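Local coordinates for beta-xylosidase (Uncultured organism, PDB 4MLG) that hydrolyses beta-1,4-xylosidic linkages, releasing xylose from the non-reducing ends of short xylan fragments, as a family 43 beta-propeller glycosidase, at the interface of chains A and B. Numbering follows the deposited sequence. Chains: chain A/B, Beta-xylosidase.

The interface of chains A and B. Residues chain A 160-161, 171; chain B 169.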
loop_
_atom_site.group_PDB
_atom_site.type_symbol
_atom_site.label_atom_id
_atom_site.label_comp_id
_atom_site.label_asym_id
_atom_site.label_seq_id
_atom_site.Cartn_x
_atom_site.Cartn_y
_atom_site.Cartn_z
ATOM N N GLN A 160 -5.927 -8.157 9.805
ATOM C CA GLN A 160 -5.631 -9.574 9.615
ATOM C C GLN A 160 -4.862 -9.843 8.324
ATOM O O GLN A 160 -4.337 -10.938 8.126
ATOM C CB GLN A 160 -6.910 -10.418 9.660
ATOM C CG GLN A 160 -7.927 -10.105 8.572
ATOM C CD GLN A 160 -8.738 -8.860 8.866
ATOM O OE1 GLN A 160 -8.640 -8.282 9.949
ATOM N NE2 GLN A 160 -9.545 -8.437 7.900
ATOM N N ARG A 161 -4.793 -8.842 7.451
ATOM C CA ARG A 161 -4.048 -8.977 6.205
ATOM C C ARG A 161 -2.542 -8.914 6.446
ATOM O O ARG A 161 -1.750 -9.229 5.557
ATOM C CB ARG A 161 -4.452 -7.884 5.214
ATOM C CG ARG A 161 -5.892 -7.958 4.733
ATOM C CD ARG A 161 -6.185 -6.834 3.749
ATOM N NE ARG A 161 -7.525 -6.920 3.180
ATOM C CZ ARG A 161 -8.010 -6.060 2.289
ATOM N NH1 ARG A 161 -7.262 -5.049 1.868
ATOM N NH2 ARG A 161 -9.241 -6.209 1.819
ATOM N N ALA A 171 -5.421 -13.048 3.567
ATOM C CA ALA A 171 -5.754 -12.663 4.934
ATOM C C ALA A 171 -5.978 -13.888 5.816
ATOM O O ALA A 171 -6.445 -14.926 5.345
ATOM C CB ALA A 171 -6.980 -11.768 4.948
ATOM N N GLU B 169 -9.117 -9.139 -0.323
ATOM C CA GLU B 169 -8.862 -9.644 1.018
ATOM C C GLU B 169 -7.931 -10.849 0.935
ATOM O O GLU B 169 -7.045 -11.028 1.770
ATOM C CB GLU B 169 -10.178 -10.034 1.696
ATOM C CG GLU B 169 -10.026 -10.593 3.103
ATOM C CD GLU B 169 -9.783 -9.517 4.145
ATOM O OE1 GLU B 169 -9.692 -8.328 3.774
ATOM O OE2 GLU B 169 -9.689 -9.862 5.342
#
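B:Glu169 sends CG anti to its backbone N (chi1 179°) and then bends at chi2, bringing its carboxylate between A:Arg161 and A:Gln160, neighbours in the 3-10 helix 159-161. A:Arg161 reaches it with a chain extended from CG to NE, and its guanidinium presents the NE side edge to the acid. Both nitrogens on that edge bond to the same oxygen: A:Arg161 NE lies 2.7 Å from B:Glu169 OE1, in a salt bridge that meets the oxygen from above the carboxylate plane, and A:Arg161 NH2 lies 2.9 Å from the same B:Glu169 OE1, nearly in line with its C-O bond. With the two planes 60° apart, this is a side-on grip on one atom, unlike a flat two-oxygen pairing. The other oxygen goes to A:Gln160, whose amide NE2 donates to the syn lone pair of B:Glu169 OE2 at 2.9 Å, almost perfectly straight and in the amide plane. A glutamine in place of B:Glu169 would probably leave the A:Arg161 charge without its mate and weaken the grip on the 3-10 helix. The patch belongs to a two-fold symmetric interface between identical chains, so the twin contact forms with the chains exchanged; whether this dimer exists in solution the structure alone does not show. Beside the acid, the methyl A:Ala171 CB sits 3.7 Å from the carboxylate carbon B:Glu169 CD, while the backbone A:Ala171 N donates to the carbonyl B:Glu169 O at 3.2 Å.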